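Local coordinates for alpha-1,3-glucanase (PDB 6K0P), which hydrolyses alpha-1,3-glucan, as a bacterial glycoside hydrolase of family 87, at residues A[196-210]-A[220-232]. The protein carries 1 engineered substitution. Sequence-based numbering, arbitrary orientation.
Sequences IDQALTEFRQDNTKK and TINSKIFLYGRAT. With SO4 (sulfate ion), chain F.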
ATOM      1  N   ILE A 196     -26.749  -7.913   9.741  1.00 15.54           N
ATOM      2  CA  ILE A 196     -26.020  -8.705   8.750  1.00 15.83           C
ATOM      3  C   ILE A 196     -26.120 -10.198   9.065  1.00 14.48           C
ATOM      4  O   ILE A 196     -26.425 -11.017   8.189  1.00 14.72           O
ATOM      5  CB  ILE A 196     -24.558  -8.229   8.661  1.00 15.08           C
ATOM      6  CG1 ILE A 196     -24.494  -6.778   8.171  1.00 14.28           C
ATOM      7  CG2 ILE A 196     -23.748  -9.147   7.753  1.00 16.10           C
ATOM      8  CD1 ILE A 196     -23.123  -6.121   8.335  1.00 15.93           C
ATOM      9  N   ASP A 197     -25.870 -10.574  10.325  1.00 17.53           N
ATOM     10  CA  ASP A 197     -25.970 -11.984  10.701  1.00 16.84           C
ATOM     11  C   ASP A 197     -27.379 -12.532  10.483  1.00 15.73           C
ATOM     12  O   ASP A 197     -27.542 -13.676  10.046  1.00 16.35           O
ATOM     13  CB  ASP A 197     -25.556 -12.187  12.159  1.00 20.40           C
ATOM     14  CG  ASP A 197     -24.090 -12.588  12.314  1.00 25.41           C
ATOM     15  OD1 ASP A 197     -23.515 -13.238  11.404  1.00 23.64           O
ATOM     16  OD2 ASP A 197     -23.524 -12.287  13.384  1.00 24.22           O
ATOM     17  N   GLN A 198     -28.410 -11.741  10.802  1.00 17.40           N
ATOM     18  CA  GLN A 198     -29.784 -12.208  10.615  1.00 15.06           C
ATOM     19  C   GLN A 198     -30.125 -12.362   9.137  1.00 15.24           C
ATOM     20  O   GLN A 198     -30.803 -13.324   8.745  1.00 15.27           O
ATOM     21  CB  GLN A 198     -30.763 -11.268  11.320  1.00 19.32           C
ATOM     22  CG  GLN A 198     -30.660 -11.321  12.838  1.00 24.11           C
ATOM     23  CD  GLN A 198     -31.523 -10.281  13.521  1.00 31.45           C
ATOM     24  OE1 GLN A 198     -31.631  -9.141  13.063  1.00 24.35           O
ATOM     25  NE2 GLN A 198     -32.141 -10.669  14.631  1.00 33.47           N
ATOM     26  N   ALA A 199     -29.667 -11.426   8.303  1.00 16.20           N
ATOM     27  CA  ALA A 199     -29.882 -11.549   6.865  1.00 14.24           C
ATOM     28  C   ALA A 199     -29.191 -12.788   6.312  1.00 14.54           C
ATOM     29  O   ALA A 199     -29.754 -13.495   5.466  1.00 12.17           O
ATOM     30  CB  ALA A 199     -29.392 -10.288   6.150  1.00 13.83           C
ATOM     31  N   LEU A 200     -27.979 -13.081   6.797  1.00 13.19           N
ATOM     32  CA  LEU A 200     -27.254 -14.260   6.329  1.00 12.59           C
ATOM     33  C   LEU A 200     -27.936 -15.551   6.761  1.00 13.86           C
ATOM     34  O   LEU A 200     -27.953 -16.525   6.004  1.00 14.43           O
ATOM     35  CB  LEU A 200     -25.803 -14.223   6.815  1.00 12.53           C
ATOM     36  CG  LEU A 200     -24.911 -13.259   6.032  1.00 13.78           C
ATOM     37  CD1 LEU A 200     -23.613 -13.048   6.784  1.00 13.40           C
ATOM     38  CD2 LEU A 200     -24.623 -13.775   4.631  1.00 13.97           C
ATOM     39  N   THR A 201     -28.501 -15.581   7.970  1.00 15.19           N
ATOM     40  CA  THR A 201     -29.251 -16.760   8.395  1.00 17.57           C
ATOM     41  C   THR A 201     -30.451 -16.996   7.486  1.00 17.17           C
ATOM     42  O   THR A 201     -30.706 -18.126   7.051  1.00 16.72           O
ATOM     43  CB  THR A 201     -29.684 -16.609   9.852  1.00 18.10           C
ATOM     44  OG1 THR A 201     -28.522 -16.570  10.686  1.00 18.78           O
ATOM     45  CG2 THR A 201     -30.553 -17.793  10.278  1.00 18.84           C
ATOM     46  N   GLU A 202     -31.195 -15.929   7.177  1.00 15.71           N
ATOM     47  CA  GLU A 202     -32.318 -16.055   6.256  1.00 14.59           C
ATOM     48  C   GLU A 202     -31.848 -16.533   4.886  1.00 15.06           C
ATOM     49  O   GLU A 202     -32.507 -17.360   4.243  1.00 16.64           O
ATOM     50  CB  GLU A 202     -33.037 -14.708   6.153  1.00 17.09           C
ATOM     51  CG  GLU A 202     -34.306 -14.738   5.340  1.00 24.63           C
ATOM     52  CD  GLU A 202     -34.996 -13.387   5.295  1.00 24.52           C
ATOM     53  OE1 GLU A 202     -34.844 -12.601   6.264  1.00 17.99           O
ATOM     54  OE2 GLU A 202     -35.678 -13.120   4.278  1.00 22.45           O
ATOM     55  N   PHE A 203     -30.703 -16.029   4.422  1.00 13.45           N
ATOM     56  CA  PHE A 203     -30.154 -16.498   3.155  1.00 13.46           C
ATOM     57  C   PHE A 203     -29.815 -17.985   3.211  1.00 16.72           C
ATOM     58  O   PHE A 203     -30.162 -18.745   2.299  1.00 15.40           O
ATOM     59  CB  PHE A 203     -28.927 -15.660   2.766  1.00 13.82           C
ATOM     60  CG  PHE A 203     -27.915 -16.418   1.952  1.00 12.17           C
ATOM     61  CD1 PHE A 203     -28.061 -16.557   0.577  1.00 10.85           C
ATOM     62  CD2 PHE A 203     -26.820 -17.023   2.563  1.00 14.96           C
ATOM     63  CE1 PHE A 203     -27.136 -17.270  -0.177  1.00 13.65           C
ATOM     64  CE2 PHE A 203     -25.897 -17.740   1.818  1.00 13.66           C
ATOM     65  CZ  PHE A 203     -26.048 -17.863   0.456  1.00 12.50           C
ATOM     66  N   ARG A 204     -29.125 -18.421   4.269  1.00 14.73           N
ATOM     67  CA  ARG A 204     -28.687 -19.813   4.327  1.00 15.57           C
ATOM     68  C   ARG A 204     -29.874 -20.763   4.306  1.00 17.97           C
ATOM     69  O   ARG A 204     -29.823 -21.820   3.663  1.00 17.94           O
ATOM     70  CB  ARG A 204     -27.816 -20.063   5.566  1.00 16.89           C
ATOM     71  CG  ARG A 204     -26.388 -19.513   5.481  1.00 16.97           C
ATOM     72  CD  ARG A 204     -25.515 -20.071   6.611  1.00 14.83           C
ATOM     73  NE  ARG A 204     -26.272 -20.105   7.856  1.00 19.13           N
ATOM     74  CZ  ARG A 204     -26.341 -19.100   8.716  1.00 17.25           C
ATOM     75  NH1 ARG A 204     -25.676 -17.970   8.485  1.00 18.24           N
ATOM     76  NH2 ARG A 204     -27.070 -19.225   9.819  1.00 23.22           N
ATOM     77  N   GLN A 205     -30.965 -20.384   4.966  1.00 17.39           N
ATOM     78  CA  GLN A 205     -32.113 -21.268   5.134  1.00 16.34           C
ATOM     79  C   GLN A 205     -33.103 -21.218   3.979  1.00 22.04           C
ATOM     80  O   GLN A 205     -34.123 -21.916   4.035  1.00 23.41           O
ATOM     81  CB  GLN A 205     -32.823 -20.957   6.456  1.00 19.75           C
ATOM     82  CG  GLN A 205     -31.964 -21.285   7.665  1.00 18.80           C
ATOM     83  CD  GLN A 205     -32.569 -20.831   8.982  1.00 29.17           C
ATOM     84  OE1 GLN A 205     -33.655 -20.250   9.017  1.00 32.88           O
ATOM     85  NE2 GLN A 205     -31.860 -21.088  10.073  1.00 26.75           N
ATOM     86  N   ASP A 206     -32.836 -20.427   2.941  1.00 19.50           N
ATOM     87  CA  ASP A 206     -33.735 -20.309   1.792  1.00 19.07           C
ATOM     88  C   ASP A 206     -32.908 -20.434   0.514  1.00 20.80           C
ATOM     89  O   ASP A 206     -32.231 -19.484   0.105  1.00 17.24           O
ATOM     90  CB  ASP A 206     -34.523 -19.005   1.837  1.00 21.27           C
ATOM     91  CG  ASP A 206     -35.573 -18.917   0.747  1.00 21.69           C
ATOM     92  OD1 ASP A 206     -35.503 -19.684  -0.234  1.00 24.01           O
ATOM     93  OD2 ASP A 206     -36.475 -18.070   0.882  1.00 31.04           O
ATOM     94  N   ASN A 207     -33.013 -21.606  -0.123  1.00 22.06           N
ATOM     95  CA  ASN A 207     -32.247 -21.960  -1.314  1.00 23.73           C
ATOM     96  C   ASN A 207     -32.470 -21.021  -2.489  1.00 18.08           C
ATOM     97  O   ASN A 207     -31.645 -21.002  -3.411  1.00 23.55           O
ATOM     98  CB  ASN A 207     -32.675 -23.363  -1.761  1.00 34.71           C
ATOM     99  CG  ASN A 207     -34.184 -23.477  -1.962  1.00 45.26           C
ATOM    100  OD1 ASN A 207     -34.685 -23.342  -3.074  1.00 50.55           O
ATOM    101  ND2 ASN A 207     -34.912 -23.736  -0.875  1.00 46.86           N
ATOM    102  N   THR A 208     -33.564 -20.275  -2.506  1.00 18.42           N
ATOM    103  CA  THR A 208     -33.812 -19.347  -3.597  1.00 20.10           C
ATOM    104  C   THR A 208     -33.036 -18.043  -3.457  1.00 20.30           C
ATOM    105  O   THR A 208     -33.040 -17.239  -4.396  1.00 20.66           O
ATOM    106  CB  THR A 208     -35.307 -19.046  -3.704  1.00 21.66           C
ATOM    107  OG1 THR A 208     -35.709 -18.207  -2.614  1.00 24.10           O
ATOM    108  CG2 THR A 208     -36.112 -20.347  -3.682  1.00 28.28           C
ATOM    109  N   LYS A 209     -32.367 -17.812  -2.326  1.00 15.98           N
ATOM    110  CA  LYS A 209     -31.625 -16.573  -2.136  1.00 14.15           C
ATOM    111  C   LYS A 209     -30.210 -16.717  -2.676  1.00 15.38           C
ATOM    112  O   LYS A 209     -29.585 -17.773  -2.547  1.00 15.31           O
ATOM    113  CB  LYS A 209     -31.569 -16.171  -0.662  1.00 13.38           C
ATOM    114  CG  LYS A 209     -32.924 -16.068   0.014  1.00 17.59           C
ATOM    115  CD  LYS A 209     -33.810 -15.023  -0.624  1.00 23.55           C
ATOM    116  CE  LYS A 209     -35.146 -14.995   0.107  1.00 23.52           C
ATOM    117  NZ  LYS A 209     -36.204 -14.323  -0.679  1.00 18.27           N
ATOM    118  N   LYS A 210     -29.711 -15.641  -3.287  1.00 14.37           N
ATOM    119  CA  LYS A 210     -28.332 -15.580  -3.755  1.00 13.11           C
ATOM    120  C   LYS A 210     -27.386 -14.976  -2.731  1.00 13.72           C
ATOM    121  O   LYS A 210     -26.171 -15.194  -2.819  1.00 13.49           O
ATOM    122  CB  LYS A 210     -28.250 -14.718  -5.018  1.00 17.22           C
ATOM    123  CG  LYS A 210     -28.990 -15.291  -6.214  1.00 20.53           C
ATOM    124  CD  LYS A 210     -28.271 -14.897  -7.493  1.00 33.84           C
ATOM    125  CE  LYS A 210     -29.228 -14.367  -8.537  1.00 37.58           C
ATOM    126  NZ  LYS A 210     -28.588 -13.312  -9.374  1.00 32.38           N
ATOM    127  N   THR A 220     -23.074  -1.569  12.040  1.00 13.77           N
ATOM    128  CA  THR A 220     -22.070  -2.050  12.979  1.00 12.82           C
ATOM    129  C   THR A 220     -21.612  -3.447  12.587  1.00 12.91           C
ATOM    130  O   THR A 220     -22.432  -4.339  12.331  1.00 14.61           O
ATOM    131  CB  THR A 220     -22.651  -2.083  14.390  1.00 15.08           C
ATOM    132  OG1 THR A 220     -22.848  -0.742  14.849  1.00 16.77           O
ATOM    133  CG2 THR A 220     -21.699  -2.810  15.353  1.00 14.91           C
ATOM    134  N   ILE A 221     -20.302  -3.634  12.521  1.00 11.32           N
ATOM    135  CA  ILE A 221     -19.703  -4.960  12.514  1.00 12.70           C
ATOM    136  C   ILE A 221     -18.914  -5.087  13.814  1.00 12.39           C
ATOM    137  O   ILE A 221     -17.818  -4.533  13.967  1.00 13.22           O
ATOM    138  CB  ILE A 221     -18.866  -5.235  11.257  1.00 12.44           C
ATOM    139  CG1 ILE A 221     -17.890  -4.097  10.943  1.00 13.11           C
ATOM    140  CG2 ILE A 221     -19.785  -5.452  10.058  1.00 14.82           C
ATOM    141  CD1 ILE A 221     -16.880  -4.470   9.858  1.00 17.21           C
ATOM    142  N   ASN A 222     -19.501  -5.779  14.791  1.00 13.52           N
ATOM    143  CA  ASN A 222     -18.855  -5.952  16.086  1.00 12.23           C
ATOM    144  C   ASN A 222     -18.379  -7.380  16.300  1.00 13.78           C
ATOM    145  O   ASN A 222     -18.086  -7.776  17.433  1.00 16.62           O
ATOM    146  CB  ASN A 222     -19.750  -5.479  17.235  1.00 15.78           C
ATOM    147  CG  ASN A 222     -21.023  -6.288  17.366  1.00 21.34           C
ATOM    148  OD1 ASN A 222     -21.168  -7.354  16.771  1.00 21.73           O
ATOM    149  ND2 ASN A 222     -21.961  -5.777  18.155  1.00 26.03           N
ATOM    150  N   SER A 223     -18.291  -8.156  15.227  1.00 12.40           N
ATOM    151  CA  SER A 223     -17.898  -9.549  15.321  1.00 12.76           C
ATOM    152  C   SER A 223     -17.290  -9.960  13.997  1.00 11.82           C
ATOM    153  O   SER A 223     -17.355  -9.228  13.004  1.00 12.58           O
ATOM    154  CB  SER A 223     -19.112 -10.423  15.604  1.00 14.84           C
ATOM    155  OG  SER A 223     -19.994 -10.382  14.489  1.00 15.19           O
ATOM    156  N   LYS A 224     -16.702 -11.149  13.991  1.00 11.64           N
ATOM    157  CA  LYS A 224     -16.370 -11.828  12.748  1.00 10.62           C
ATOM    158  C   LYS A 224     -17.625 -12.513  12.225  1.00 13.46           C
ATOM    159  O   LYS A 224     -18.248 -13.320  12.925  1.00 15.51           O
ATOM    160  CB  LYS A 224     -15.243 -12.825  12.998  1.00 13.30           C
ATOM    161  CG  LYS A 224     -13.883 -12.209  12.825  1.00 15.60           C
ATOM    162  CD  LYS A 224     -13.581 -12.018  11.338  1.00 13.82           C
ATOM    163  CE  LYS A 224     -12.513 -10.963  11.153  1.00 14.21           C
ATOM    164  NZ  LYS A 224     -12.002 -11.028   9.764  1.00 16.24           N
ATOM    165  N   ILE A 225     -18.011 -12.168  11.005  1.00 11.12           N
ATOM    166  CA  ILE A 225     -19.231 -12.669  10.389  1.00 10.53           C
ATOM    167  C   ILE A 225     -18.858 -13.848   9.503  1.00 12.13           C
ATOM    168  O   ILE A 225     -18.118 -13.695   8.520  1.00 11.93           O
ATOM    169  CB  ILE A 225     -19.938 -11.554   9.606  1.00 12.39           C
ATOM    170  CG1 ILE A 225     -20.431 -10.484  10.582  1.00 14.96           C
ATOM    171  CG2 ILE A 225     -21.110 -12.118   8.836  1.00 13.28           C
ATOM    172  CD1 ILE A 225     -20.784  -9.166   9.926  1.00 18.29           C
ATOM    173  N   PHE A 226     -19.368 -15.035   9.849  1.00 12.22           N
ATOM    174  CA  PHE A 226     -18.968 -16.262   9.176  1.00 13.17           C
ATOM    175  C   PHE A 226     -19.865 -16.557   7.983  1.00 14.86           C
ATOM    176  O   PHE A 226     -21.100 -16.478   8.077  1.00 14.82           O
ATOM    177  CB  PHE A 226     -18.938 -17.438  10.158  1.00 14.50           C
ATOM    178  CG  PHE A 226     -17.707 -17.443  11.002  1.00 12.26           C
ATOM    179  CD1 PHE A 226     -17.638 -16.663  12.143  1.00 12.56           C
ATOM    180  CD2 PHE A 226     -16.583 -18.157  10.609  1.00 13.69           C
ATOM    181  CE1 PHE A 226     -16.485 -16.622  12.909  1.00 14.59           C
ATOM    182  CE2 PHE A 226     -15.433 -18.130  11.366  1.00 14.45           C
ATOM    183  CZ  PHE A 226     -15.373 -17.350  12.518  1.00 12.79           C
ATOM    184  N   LEU A 227     -19.233 -16.883   6.861  1.00 12.35           N
ATOM    185  CA  LEU A 227     -19.930 -17.275   5.646  1.00 10.39           C
ATOM    186  C   LEU A 227     -19.737 -18.772   5.497  1.00 12.75           C
ATOM    187  O   LEU A 227     -18.600 -19.259   5.484  1.00 13.86           O
ATOM    188  CB  LEU A 227     -19.381 -16.537   4.421  1.00 11.85           C
ATOM    189  CG  LEU A 227     -19.373 -15.006   4.502  1.00 15.50           C
ATOM    190  CD1 LEU A 227     -19.078 -14.405   3.115  1.00 15.22           C
ATOM    191  CD2 LEU A 227     -20.687 -14.491   5.044  1.00 17.47           C
ATOM    192  N   TYR A 228     -20.845 -19.497   5.433  1.00 12.76           N
ATOM    193  CA  TYR A 228     -20.832 -20.951   5.339  1.00 13.17           C
ATOM    194  C   TYR A 228     -22.136 -21.376   4.674  1.00 13.82           C
ATOM    195  O   TYR A 228     -22.911 -20.535   4.205  1.00 12.12           O
ATOM    196  CB  TYR A 228     -20.580 -21.597   6.713  1.00 13.10           C
ATOM    197  CG  TYR A 228     -21.608 -21.258   7.776  1.00 13.39           C
ATOM    198  CD1 TYR A 228     -21.583 -20.032   8.431  1.00 11.37           C
ATOM    199  CD2 TYR A 228     -22.593 -22.171   8.134  1.00 14.63           C
ATOM    200  CE1 TYR A 228     -22.525 -19.718   9.407  1.00 13.00           C
ATOM    201  CE2 TYR A 228     -23.531 -21.872   9.115  1.00 13.95           C
ATOM    202  CZ  TYR A 228     -23.492 -20.648   9.747  1.00 13.39           C
ATOM    203  OH  TYR A 228     -24.411 -20.337  10.718  1.00 16.57           O
ATOM    204  N   GLY A 229     -22.377 -22.684   4.623  1.00 12.68           N
ATOM    205  CA  GLY A 229     -23.543 -23.200   3.932  1.00 13.72           C
ATOM    206  C   GLY A 229     -23.275 -23.385   2.453  1.00 15.12           C
ATOM    207  O   GLY A 229     -23.206 -24.514   1.960  1.00 14.79           O
ATOM    208  N   ARG A 230     -23.111 -22.275   1.734  1.00 13.88           N
ATOM    209  CA  ARG A 230     -22.851 -22.305   0.301  1.00 14.15           C
ATOM    210  C   ARG A 230     -22.272 -20.960  -0.113  1.00 14.54           C
ATOM    211  O   ARG A 230     -22.207 -20.020   0.688  1.00 13.14           O
ATOM    212  CB  ARG A 230     -24.135 -22.606  -0.489  1.00 13.69           C
ATOM    213  CG  ARG A 230     -25.204 -21.541  -0.372  1.00 13.67           C
ATOM    214  CD  ARG A 230     -26.504 -22.032  -1.021  1.00 14.06           C
ATOM    215  NE  ARG A 230     -27.521 -20.986  -1.125  1.00 14.50           N
ATOM    216  CZ  ARG A 230     -28.386 -20.691  -0.163  1.00 14.34           C
ATOM    217  NH1 ARG A 230     -28.359 -21.353   0.989  1.00 15.58           N
ATOM    218  NH2 ARG A 230     -29.285 -19.736  -0.355  1.00 14.42           N
ATOM    219  N   ALA A 231     -21.848 -20.884  -1.375  1.00 12.22           N
ATOM    220  CA  ALA A 231     -21.343 -19.630  -1.923  1.00 13.05           C
ATOM    221  C   ALA A 231     -22.370 -18.528  -1.704  1.00 12.61           C
ATOM    222  O   ALA A 231     -23.565 -18.715  -1.950  1.00 14.53           O
ATOM    223  CB  ALA A 231     -21.057 -19.792  -3.418  1.00 13.86           C
ATOM    224  N   THR A 232     -21.895 -17.378  -1.229  1.00 11.40           N
ATOM    225  CA  THR A 232     -22.739 -16.280  -0.774  1.00 10.96           C
ATOM    226  C   THR A 232     -22.318 -15.010  -1.495  1.00 12.26           C
ATOM    227  O   THR A 232     -21.123 -14.747  -1.651  1.00 12.01           O
ATOM    228  CB  THR A 232     -22.494 -16.063   0.725  1.00 11.64           C
ATOM    229  OG1 THR A 232     -22.732 -17.288   1.436  1.00 12.99           O
ATOM    230  CG2 THR A 232     -23.381 -14.964   1.293  1.00 14.14           C
TER
HETATM  231  S   SO4 F2002     -28.501 -22.912   9.585  1.00 28.28           S
HETATM  232  O1  SO4 F2002     -28.142 -23.741  10.733  1.00 40.44           O
HETATM  233  O2  SO4 F2002     -27.360 -22.830   8.670  1.00 33.63           O
HETATM  234  O3  SO4 F2002     -29.626 -23.528   8.882  1.00 32.98           O
HETATM  235  O4  SO4 F2002     -28.883 -21.582  10.052  1.00 27.28           O
HETATM  236  O   HOH W   1     -24.890  -5.784  11.495  1.00 24.29           O
HETATM  237  O   HOH W   2     -21.214 -15.086  12.066  1.00 15.19           O
HETATM  238  O   HOH W   3     -21.110 -12.804  14.013  1.00 16.71           O
HETATM  239  O   HOH W   4     -23.645 -17.300   6.780  1.00 16.73           O
HETATM  240  O   HOH W   5     -27.359 -19.559  -3.688  1.00 21.64           O
HETATM  241  O   HOH W   6     -25.229 -17.409  -3.777  1.00 17.82           O
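I221 opens the contact, its CG2 lying 3.8 Å from I196 CD1. A water ties the D197 carboxylate to S223 OG and K224 O. I225 CD1 packs on I196 CG2, while its CG2, anti to the backbone N, presses tightly on L200 CD1 at 3.4 Å. A second water links D197 OD1 to F226 N. L227 CD2 meets the same L200 methyl. Y228 lays its ring against R204: CD of the arginine stands over the ring face, 3.8 Å from its centroid, and Y228 OH sits above the guanidinium centre. The edge of that guanidinium grips a sulfate, probably from the crystallisation liquor, through NE and NH2. R230 reaches back across the helix end, its guanidinium over one face of the F203 ring in an off-centre cation-pi contact, planes 31° apart. R230 NH2 donates to K209 O (3.0 Å, 161°), to F203 O and weakly to D206 O; NH1 donates to R204 O. A leucine here would probably leave the carbonyls of R204 and K209 without their guanidinium donors and the F203 ring without its cation partner, freeing the 206-209 turn to shift. T232 CG2 covers the opposite F203 face. Helix 196-204 runs nearly parallel to strand 224-227 (9°, axes 9.4 Å apart), I196 and L200 also touching I212 of strand 211-214, consistent with a helix covering the start of the parallel beta-helix, where strand 224-227 pairs with 256-259.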